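Side-chain contacts in amine Dehydrogenase (Pseudomonas putida, PDB 1JMX), which probably takes part in amine oxidation, carrying the electrons through two c-type hemes: residues A[9-14]-A[48-53]; A[35-40]-A[62-67]; A[43-48]-A[55-60]. One frame throughout, in Å; residues are numbered along the deposited sequence.

How the interactions relate
All three contacts lie in the heme-binding region. Interaction 2 is the buried one: three apolar or aromatic residues join helices 34-48 and 54-67. Interaction 3 holds the same two helices further along, nested inside the loop that interaction 2 closes, but through a single polar pair and a partly buried surface. Interaction 1 ties helix 4-12 to the turn connecting those helices; a lysine and a water serve its outer part, a leucine its heme side. Interactions 1 and 3 share H48, touch through L50 N and M44 O, and meet the same heme; interaction 2 touches that heme through W37 and the second through S40, and R43 of interaction 3 also serves both.

Interaction 1: A[9-14]-A[48-53]; sequences QNKCMG and HGLQIS. With HEC (heme c), chain F.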
# COMPACT_ATOMS: atom_id res chain seq x y z
N GLN A 9 -29.15 16.95 2.90
CA GLN A 9 -29.21 18.32 2.40
C GLN A 9 -28.38 19.31 3.22
O GLN A 9 -27.61 20.08 2.66
CB GLN A 9 -30.67 18.76 2.35
CG GLN A 9 -30.88 20.10 1.69
CD GLN A 9 -31.52 21.08 2.63
OE1 GLN A 9 -30.85 21.67 3.48
NE2 GLN A 9 -32.83 21.22 2.53
N ASN A 10 -28.53 19.28 4.54
CA ASN A 10 -27.81 20.19 5.44
C ASN A 10 -26.28 20.07 5.38
O ASN A 10 -25.57 21.04 5.61
CB ASN A 10 -28.20 19.93 6.91
CG ASN A 10 -29.60 20.41 7.25
OD1 ASN A 10 -30.41 20.76 6.38
ND2 ASN A 10 -29.89 20.41 8.55
N LYS A 11 -25.79 18.86 5.10
CA LYS A 11 -24.36 18.60 5.09
C LYS A 11 -23.67 18.39 3.74
O LYS A 11 -22.46 18.57 3.64
CB LYS A 11 -24.09 17.38 5.97
CG LYS A 11 -24.47 17.55 7.43
CD LYS A 11 -23.41 18.33 8.19
CE LYS A 11 -23.80 18.54 9.63
NZ LYS A 11 -22.76 19.31 10.36
N CYS A 12 -24.42 18.01 2.72
CA CYS A 12 -23.83 17.72 1.41
C CYS A 12 -24.15 18.77 0.36
O CYS A 12 -23.35 19.01 -0.55
CB CYS A 12 -24.26 16.32 0.94
SG CYS A 12 -24.24 15.20 2.39
N MET A 13 -25.33 19.38 0.47
CA MET A 13 -25.79 20.42 -0.45
C MET A 13 -24.75 21.55 -0.38
O MET A 13 -24.05 21.69 0.63
CB MET A 13 -27.17 20.91 -0.00
CG MET A 13 -27.88 21.86 -0.94
SD MET A 13 -28.60 23.22 0.02
CE MET A 13 -27.94 24.63 -0.87
N GLY A 14 -24.63 22.35 -1.42
CA GLY A 14 -23.62 23.38 -1.38
C GLY A 14 -22.45 22.94 -2.25
O GLY A 14 -21.84 23.77 -2.91
N HIS A 48 -12.12 17.36 1.62
CA HIS A 48 -12.91 18.55 1.33
C HIS A 48 -13.43 19.40 2.49
O HIS A 48 -14.28 20.27 2.28
CB HIS A 48 -14.06 18.17 0.39
CG HIS A 48 -13.61 17.40 -0.80
ND1 HIS A 48 -12.61 17.85 -1.64
CD2 HIS A 48 -13.98 16.19 -1.27
CE1 HIS A 48 -12.38 16.95 -2.57
NE2 HIS A 48 -13.20 15.93 -2.37
N GLY A 49 -12.95 19.13 3.71
CA GLY A 49 -13.35 19.91 4.86
C GLY A 49 -14.76 19.78 5.44
O GLY A 49 -15.15 20.62 6.25
N LEU A 50 -15.50 18.75 5.07
CA LEU A 50 -16.85 18.53 5.59
C LEU A 50 -16.82 18.44 7.12
O LEU A 50 -15.97 17.76 7.70
CB LEU A 50 -17.43 17.22 5.04
CG LEU A 50 -18.94 16.96 4.94
CD1 LEU A 50 -19.17 15.50 5.25
CD2 LEU A 50 -19.76 17.82 5.87
N GLN A 51 -17.73 19.15 7.77
CA GLN A 51 -17.84 19.15 9.22
C GLN A 51 -19.03 18.26 9.57
O GLN A 51 -20.17 18.59 9.23
CB GLN A 51 -18.08 20.57 9.75
CG GLN A 51 -16.97 21.56 9.45
CD GLN A 51 -15.64 21.12 10.03
OE1 GLN A 51 -15.46 21.07 11.25
NE2 GLN A 51 -14.70 20.80 9.15
N ILE A 52 -18.78 17.15 10.26
CA ILE A 52 -19.85 16.22 10.62
C ILE A 52 -19.46 15.36 11.82
O ILE A 52 -18.36 14.82 11.88
CB ILE A 52 -20.26 15.34 9.39
CG1 ILE A 52 -21.49 14.50 9.70
CG2 ILE A 52 -19.10 14.45 8.94
CD1 ILE A 52 -22.10 13.86 8.49
N SER A 53 -20.36 15.24 12.79
CA SER A 53 -20.10 14.44 13.98
C SER A 53 -20.18 12.96 13.64
O SER A 53 -20.71 12.59 12.60
CB SER A 53 -21.12 14.77 15.07
OG SER A 53 -22.43 14.42 14.66
FE HEC F . -18.94 14.96 -1.64
CHA HEC F . -17.51 13.58 -4.36
CHB HEC F . -20.67 12.11 -1.09
CHC HEC F . -20.40 16.38 1.10
CHD HEC F . -17.19 17.86 -2.20
NA HEC F . -19.06 13.22 -2.53
C1A HEC F . -18.41 12.80 -3.66
C2A HEC F . -18.78 11.43 -4.01
C3A HEC F . -19.66 11.03 -3.08
C4A HEC F . -19.84 12.14 -2.17
CMA HEC F . -20.34 9.68 -3.02
CAA HEC F . -18.25 10.64 -5.19
CBA HEC F . -17.11 9.77 -4.72
CGA HEC F . -16.51 8.93 -5.84
O1A HEC F . -16.96 9.02 -6.99
O2A HEC F . -15.56 8.17 -5.55
NB HEC F . -20.24 14.38 -0.29
C1B HEC F . -20.88 13.14 -0.20
C2B HEC F . -21.78 13.04 0.90
C3B HEC F . -21.71 14.26 1.52
C4B HEC F . -20.75 15.08 0.79
CMB HEC F . -22.64 11.82 1.27
CAB HEC F . -22.54 14.62 2.74
CBB HEC F . -22.02 14.22 4.12
NC HEC F . -18.82 16.73 -0.74
C1C HEC F . -19.50 17.15 0.39
C2C HEC F . -19.15 18.51 0.75
C3C HEC F . -18.28 18.93 -0.16
C4C HEC F . -18.05 17.82 -1.10
CMC HEC F . -19.72 19.28 1.94
CAC HEC F . -17.85 20.38 -0.31
CBC HEC F . -16.70 20.97 0.48
ND HEC F . -17.62 15.59 -2.99
C1D HEC F . -16.99 16.81 -3.09
C2D HEC F . -16.09 16.87 -4.25
C3D HEC F . -16.20 15.64 -4.84
C4D HEC F . -17.14 14.89 -4.06
CMD HEC F . -15.21 18.05 -4.69
CAD HEC F . -15.49 15.11 -6.08
CBD HEC F . -14.10 14.53 -5.86
CGD HEC F . -14.09 13.38 -4.87
O1D HEC F . -13.61 13.56 -3.75
O2D HEC F . -14.56 12.28 -5.21
O HOH W 1 -22.70 17.13 12.43
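The backbones of K11 and I52 come nearest here, with CA atoms 7.5 Å apart, where the end of helix 4-12 passes the non-helical turn 49-53. The K11 side chain bridges that gap. Bent at chi2 (-80°) and then extended through CD and CE, it brings NZ to within 2.9 Å of Q51 O in a hydrogen bond tilted from the carbonyl plane. NZ also donates to a water that accepts from S53 N, so the lysine holds one backbone position directly and another through the water. S53 is the N-cap of the following helix, its OG bonded to D56 N. Within the turn, Q51 NE2 donates to G49 O at 2.9 Å in a nearly straight bond (169°), folding the amide back over the glycine, whose positive phi marks the departure from helix 34-48. On the inner side L50 packs its methyls against a carbonyl and the heme: CD2 is 3.6 Å from K11 O, and L50 CD1 3.3 Å from heme CBB. C12 is joined to that heme by a thioether, SG to CAB at 1.8 Å, and with C15 and H16 forms the CXXCH heme-attachment motif of c-type cytochromes. The chemistry thus divides into an ammonium bonded to a carbonyl and a water outside and a leucine against the heme inside, consistent with the loop being held to both helix and cofactor.

Interaction 2: A[35-40]-A[62-67]; sequences EGWLMS and KYLADK. With HEC (heme c), chain E.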
# COMPACT_ATOMS: atom_id res chain seq x y z
N GLU A 35 -19.40 0.05 4.62
CA GLU A 35 -18.08 0.62 4.84
C GLU A 35 -17.64 1.46 3.65
O GLU A 35 -16.76 2.31 3.78
CB GLU A 35 -17.00 -0.42 5.22
CG GLU A 35 -17.23 -1.85 4.80
CD GLU A 35 -18.32 -2.53 5.61
OE1 GLU A 35 -19.33 -2.92 5.00
OE2 GLU A 35 -18.17 -2.68 6.83
N GLY A 36 -18.24 1.21 2.49
CA GLY A 36 -17.92 1.99 1.30
C GLY A 36 -18.49 3.39 1.50
O GLY A 36 -17.81 4.39 1.26
N TRP A 37 -19.73 3.45 1.97
CA TRP A 37 -20.37 4.74 2.23
C TRP A 37 -19.62 5.51 3.30
O TRP A 37 -19.38 6.70 3.14
CB TRP A 37 -21.85 4.56 2.59
CG TRP A 37 -22.71 4.35 1.39
CD1 TRP A 37 -23.44 3.24 1.08
CD2 TRP A 37 -22.87 5.25 0.29
NE1 TRP A 37 -24.04 3.39 -0.14
CE2 TRP A 37 -23.71 4.62 -0.65
CE3 TRP A 37 -22.39 6.54 0.00
CZ2 TRP A 37 -24.08 5.22 -1.86
CZ3 TRP A 37 -22.75 7.14 -1.20
CH2 TRP A 37 -23.59 6.48 -2.11
N LEU A 38 -19.20 4.82 4.36
CA LEU A 38 -18.44 5.46 5.42
C LEU A 38 -17.13 6.05 4.87
O LEU A 38 -16.71 7.14 5.26
CB LEU A 38 -18.11 4.48 6.55
CG LEU A 38 -17.12 5.00 7.61
CD1 LEU A 38 -17.74 6.15 8.38
CD2 LEU A 38 -16.72 3.89 8.54
N MET A 39 -16.49 5.32 3.95
CA MET A 39 -15.24 5.74 3.33
C MET A 39 -15.39 6.98 2.46
O MET A 39 -14.50 7.81 2.42
CB MET A 39 -14.63 4.60 2.52
CG MET A 39 -13.77 3.66 3.36
SD MET A 39 -12.95 2.39 2.37
CE MET A 39 -11.74 3.40 1.47
N SER A 40 -16.52 7.10 1.76
CA SER A 40 -16.77 8.27 0.92
C SER A 40 -16.97 9.52 1.77
O SER A 40 -16.42 10.57 1.46
CB SER A 40 -18.01 8.05 0.05
OG SER A 40 -17.75 7.08 -0.92
N LYS A 62 -26.11 4.67 7.45
CA LYS A 62 -27.26 3.78 7.56
C LYS A 62 -28.25 4.10 6.44
O LYS A 62 -28.69 3.21 5.71
CB LYS A 62 -27.93 3.95 8.93
CG LYS A 62 -29.20 3.11 9.14
CD LYS A 62 -28.87 1.64 9.38
CE LYS A 62 -30.11 0.82 9.70
NZ LYS A 62 -30.86 0.37 8.50
N TYR A 63 -28.54 5.39 6.29
CA TYR A 63 -29.48 5.86 5.27
C TYR A 63 -29.03 5.50 3.86
O TYR A 63 -29.80 4.95 3.07
CB TYR A 63 -29.67 7.38 5.39
CG TYR A 63 -30.60 7.95 4.34
CD1 TYR A 63 -30.10 8.64 3.23
CD2 TYR A 63 -31.98 7.76 4.43
CE1 TYR A 63 -30.96 9.11 2.23
CE2 TYR A 63 -32.85 8.23 3.44
CZ TYR A 63 -32.33 8.90 2.34
OH TYR A 63 -33.18 9.33 1.35
N LEU A 64 -27.78 5.79 3.54
CA LEU A 64 -27.26 5.51 2.21
C LEU A 64 -27.02 4.02 1.93
O LEU A 64 -27.24 3.56 0.82
CB LEU A 64 -25.99 6.32 1.98
CG LEU A 64 -26.26 7.83 2.05
CD1 LEU A 64 -24.96 8.59 2.20
CD2 LEU A 64 -27.03 8.26 0.81
N ALA A 65 -26.64 3.27 2.96
CA ALA A 65 -26.39 1.84 2.82
C ALA A 65 -27.68 1.07 2.51
O ALA A 65 -27.65 0.07 1.81
CB ALA A 65 -25.73 1.31 4.09
N ASP A 66 -28.80 1.54 3.05
CA ASP A 66 -30.09 0.91 2.82
C ASP A 66 -30.65 1.32 1.46
O ASP A 66 -31.09 0.48 0.69
CB ASP A 66 -31.09 1.30 3.90
CG ASP A 66 -30.87 0.57 5.21
OD1 ASP A 66 -29.75 0.09 5.50
OD2 ASP A 66 -31.84 0.49 5.98
N LYS A 67 -30.63 2.62 1.18
CA LYS A 67 -31.14 3.16 -0.09
C LYS A 67 -30.33 2.71 -1.30
O LYS A 67 -30.89 2.28 -2.32
CB LYS A 67 -31.15 4.70 -0.04
CG LYS A 67 -32.54 5.32 -0.02
CD LYS A 67 -33.37 4.78 1.16
CE LYS A 67 -32.63 4.95 2.50
NZ LYS A 67 -33.25 4.24 3.69
FE HEC E . -8.61 3.90 -6.14
CHA HEC E . -10.21 5.02 -3.43
CHB HEC E . -11.57 2.90 -7.42
CHC HEC E . -7.04 2.93 -8.97
CHD HEC E . -5.63 4.96 -4.82
NA HEC E . -10.47 3.93 -5.54
C1A HEC E . -10.97 4.42 -4.38
C2A HEC E . -12.39 4.26 -4.29
C3A HEC E . -12.77 3.64 -5.41
C4A HEC E . -11.58 3.45 -6.19
CMA HEC E . -14.18 3.25 -5.80
CAA HEC E . -13.26 4.72 -3.14
CBA HEC E . -14.12 5.84 -3.73
CGA HEC E . -15.08 6.52 -2.80
O1A HEC E . -15.16 6.20 -1.62
O2A HEC E . -15.76 7.42 -3.26
NB HEC E . -9.17 3.09 -7.82
C1B HEC E . -10.46 2.73 -8.20
C2B HEC E . -10.54 2.19 -9.52
C3B HEC E . -9.26 2.22 -9.99
C4B HEC E . -8.41 2.75 -8.92
CMB HEC E . -11.81 1.71 -10.24
CAB HEC E . -8.88 1.76 -11.39
CBB HEC E . -8.58 2.88 -12.39
NC HEC E . -6.73 3.91 -6.75
C1C HEC E . -6.25 3.46 -7.96
C2C HEC E . -4.83 3.61 -8.06
C3C HEC E . -4.42 4.16 -6.91
C4C HEC E . -5.61 4.37 -6.09
CMC HEC E . -3.98 3.20 -9.26
CAC HEC E . -2.96 4.34 -6.55
CBC HEC E . -2.23 5.61 -6.93
ND HEC E . -8.03 4.80 -4.49
C1D HEC E . -6.77 5.18 -4.08
C2D HEC E . -6.81 5.85 -2.77
C3D HEC E . -8.15 5.84 -2.43
C4D HEC E . -8.84 5.20 -3.47
CMD HEC E . -5.62 6.41 -2.00
CAD HEC E . -8.89 6.38 -1.20
CBD HEC E . -8.07 6.97 -0.09
CGD HEC E . -7.80 5.95 0.96
O1D HEC E . -7.81 4.74 0.65
O2D HEC E . -7.57 6.35 2.13
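Helices 34-48 and 54-67 of the heme-binding region pack together through W37, whose indole lies against L64 and A65. The CA atoms of W37 and A65 are 6.7 Å apart, the closest backbone approach. L64 CB sits squarely over the indole, 3.8 Å from the centroid of its five-membered ring and 12° off the ring normal, a CH-pi contact; L64 CD1 reaches the six-membered part at CE3, 4.0 Å away. With CG beside the backbone N (chi1 -80°), the indole projects across the helix interface and W37 CD1 comes to 3.7 Å from A65 CA. In this cytochrome c-like domain the tryptophan also borders one heme, makes a cation-pi contact with K32, and donates from NE1 to Q68 O just past helix 54-67. Replacing it by an alanine would probably open a gap beside L64 and leave Q68 O without its indole donor. One turn further along helix 34-48, S40 OG donates to a propionate oxygen, O1A, of the other heme at 2.8 Å. K62 and D66 form a salt bridge on helix 54-67, NZ to OD2 at 2.7 Å; K62 NZ also pairs with D208, and D66 OD1 accepts from N234 N.

Interaction 3: A[43-48]-A[55-60]; sequences RMQVMH and DDRRTL. With HEC (heme c), chain F.
The amide of Q45 and the guanidinium of R57 meet with their planes 76° apart, so they do not stack. Q45 OE1 accepts from R57 NH1 at 3.0 Å, the donor on a lone pair in the carbonyl plane; the N-H is bent off line (137°), OE1 lying tilted from the guanidinium plane. R57 CD lies 3.4 Å from Q45 OE1; the bend at chi3 (59°) swings the guanidinium so that NH1 faces the same oxygen. The H48 ring, on the heme side of segment 43-48, has M47 CB over the centre of one face and the heme methyl CMD, nearer the rim, over the other. In plane at its edge lie M44 SD and the propionate oxygen O1D, to which H48 NE2 donates at 2.8 Å. R43 gives NH1 to that oxygen at 2.9 Å and NH2 to O2D at 3.1 Å; the guanidinium's positive charge would be expected to favour the ionised propionate. NH2 also bonds a propionate of the other heme, so R43 spans both cofactors. M44 places SD on the heme iron at 2.5 Å, with H16 as the second axial ligand. Another protein of the assembly also holds R57, NH1 by its backbone and NH2 by an acidic side chain. R57 packs on L38 and I41 of helix 34-48, L60 touches L7 and L8 of helix 4-12, and M47 rests on F125 of helix 116-129.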
# COMPACT_ATOMS: atom_id res chain seq x y z
N ARG A 43 -13.83 10.68 3.28
CA ARG A 43 -13.00 11.38 2.30
C ARG A 43 -13.45 12.83 2.22
O ARG A 43 -12.64 13.72 2.03
CB ARG A 43 -13.10 10.75 0.91
CG ARG A 43 -12.41 9.40 0.78
CD ARG A 43 -11.96 9.09 -0.64
NE ARG A 43 -13.05 9.05 -1.61
CZ ARG A 43 -13.42 10.08 -2.36
NH1 ARG A 43 -12.80 11.24 -2.24
NH2 ARG A 43 -14.38 9.94 -3.26
N MET A 44 -14.75 13.05 2.38
CA MET A 44 -15.30 14.40 2.34
C MET A 44 -14.74 15.24 3.48
O MET A 44 -14.49 16.44 3.30
CB MET A 44 -16.82 14.36 2.43
CG MET A 44 -17.49 13.62 1.30
SD MET A 44 -17.00 14.26 -0.31
CE MET A 44 -16.14 12.80 -1.04
N GLN A 45 -14.51 14.61 4.63
CA GLN A 45 -13.98 15.30 5.80
C GLN A 45 -12.50 15.59 5.69
O GLN A 45 -12.05 16.70 5.94
CB GLN A 45 -14.21 14.47 7.05
CG GLN A 45 -15.65 14.17 7.36
CD GLN A 45 -15.75 13.06 8.36
OE1 GLN A 45 -15.97 11.91 8.01
NE2 GLN A 45 -15.53 13.39 9.63
N VAL A 46 -11.75 14.57 5.31
CA VAL A 46 -10.30 14.66 5.18
C VAL A 46 -9.84 15.52 3.99
O VAL A 46 -8.98 16.38 4.14
CB VAL A 46 -9.69 13.22 5.11
CG1 VAL A 46 -8.30 13.24 4.53
CG2 VAL A 46 -9.68 12.61 6.49
N MET A 47 -10.46 15.31 2.84
CA MET A 47 -10.10 16.01 1.61
C MET A 47 -10.82 17.33 1.36
O MET A 47 -10.19 18.29 0.94
CB MET A 47 -10.33 15.11 0.40
CG MET A 47 -9.50 13.84 0.41
SD MET A 47 -9.79 12.78 -1.02
CE MET A 47 -8.71 11.40 -0.58
N HIS A 48 -12.12 17.36 1.62
CA HIS A 48 -12.91 18.55 1.33
C HIS A 48 -13.43 19.40 2.49
O HIS A 48 -14.28 20.27 2.28
CB HIS A 48 -14.06 18.17 0.39
CG HIS A 48 -13.61 17.40 -0.80
ND1 HIS A 48 -12.61 17.85 -1.64
CD2 HIS A 48 -13.98 16.19 -1.27
CE1 HIS A 48 -12.38 16.95 -2.57
NE2 HIS A 48 -13.20 15.93 -2.37
N ASP A 55 -21.94 10.73 15.16
CA ASP A 55 -23.34 10.34 15.24
C ASP A 55 -24.06 10.57 13.93
O ASP A 55 -24.72 9.68 13.42
CB ASP A 55 -24.05 11.13 16.35
CG ASP A 55 -23.73 10.61 17.75
OD1 ASP A 55 -24.65 10.64 18.60
OD2 ASP A 55 -22.58 10.19 18.01
N ASP A 56 -23.95 11.79 13.40
CA ASP A 56 -24.60 12.13 12.14
C ASP A 56 -24.02 11.36 10.97
O ASP A 56 -24.72 11.07 9.99
CB ASP A 56 -24.51 13.64 11.88
CG ASP A 56 -25.40 14.46 12.81
OD1 ASP A 56 -25.23 15.69 12.83
OD2 ASP A 56 -26.25 13.88 13.52
N ARG A 57 -22.73 11.03 11.06
CA ARG A 57 -22.08 10.26 10.01
C ARG A 57 -22.69 8.87 10.02
O ARG A 57 -23.04 8.34 8.97
CB ARG A 57 -20.56 10.19 10.22
CG ARG A 57 -19.81 9.51 9.07
CD ARG A 57 -18.31 9.71 9.16
NE ARG A 57 -17.77 9.18 10.41
CZ ARG A 57 -16.48 9.10 10.70
NH1 ARG A 57 -15.56 9.53 9.84
NH2 ARG A 57 -16.10 8.59 11.86
N ARG A 58 -22.89 8.31 11.22
CA ARG A 58 -23.50 6.99 11.37
C ARG A 58 -24.91 6.98 10.79
O ARG A 58 -25.34 5.99 10.21
CB ARG A 58 -23.57 6.56 12.83
CG ARG A 58 -22.36 5.77 13.31
CD ARG A 58 -22.59 5.15 14.67
NE ARG A 58 -22.79 6.15 15.71
CZ ARG A 58 -21.81 6.87 16.26
NH1 ARG A 58 -20.56 6.71 15.87
NH2 ARG A 58 -22.09 7.71 17.25
N THR A 59 -25.62 8.09 10.97
CA THR A 59 -26.98 8.21 10.46
C THR A 59 -26.98 8.19 8.94
O THR A 59 -27.77 7.46 8.34
CB THR A 59 -27.66 9.51 10.97
OG1 THR A 59 -27.70 9.49 12.40
CG2 THR A 59 -29.09 9.62 10.42
N LEU A 60 -26.09 8.96 8.33
CA LEU A 60 -26.01 9.01 6.87
C LEU A 60 -25.59 7.69 6.24
O LEU A 60 -26.12 7.31 5.20
CB LEU A 60 -25.10 10.15 6.41
CG LEU A 60 -25.78 11.52 6.42
CD1 LEU A 60 -24.80 12.59 6.00
CD2 LEU A 60 -26.99 11.51 5.50
FE HEC F . -18.94 14.96 -1.64
CHA HEC F . -17.51 13.58 -4.36
CHB HEC F . -20.67 12.11 -1.09
CHC HEC F . -20.40 16.38 1.10
CHD HEC F . -17.19 17.86 -2.20
NA HEC F . -19.06 13.22 -2.53
C1A HEC F . -18.41 12.80 -3.66
C2A HEC F . -18.78 11.43 -4.01
C3A HEC F . -19.66 11.03 -3.08
C4A HEC F . -19.84 12.14 -2.17
CMA HEC F . -20.34 9.68 -3.02
CAA HEC F . -18.25 10.64 -5.19
CBA HEC F . -17.11 9.77 -4.72
CGA HEC F . -16.51 8.93 -5.84
O1A HEC F . -16.96 9.02 -6.99
O2A HEC F . -15.56 8.17 -5.55
NB HEC F . -20.24 14.38 -0.29
C1B HEC F . -20.88 13.14 -0.20
C2B HEC F . -21.78 13.04 0.90
C3B HEC F . -21.71 14.26 1.52
C4B HEC F . -20.75 15.08 0.79
CMB HEC F . -22.64 11.82 1.27
CAB HEC F . -22.54 14.62 2.74
CBB HEC F . -22.02 14.22 4.12
NC HEC F . -18.82 16.73 -0.74
C1C HEC F . -19.50 17.15 0.39
C2C HEC F . -19.15 18.51 0.75
C3C HEC F . -18.28 18.93 -0.16
C4C HEC F . -18.05 17.82 -1.10
CMC HEC F . -19.72 19.28 1.94
CAC HEC F . -17.85 20.38 -0.31
CBC HEC F . -16.70 20.97 0.48
ND HEC F . -17.62 15.59 -2.99
C1D HEC F . -16.99 16.81 -3.09
C2D HEC F . -16.09 16.87 -4.25
C3D HEC F . -16.20 15.64 -4.84
C4D HEC F . -17.14 14.89 -4.06
CMD HEC F . -15.21 18.05 -4.69
CAD HEC F . -15.49 15.11 -6.08
CBD HEC F . -14.10 14.53 -5.86
CGD HEC F . -14.09 13.38 -4.87
O1D HEC F . -13.61 13.56 -3.75
O2D HEC F . -14.56 12.28 -5.21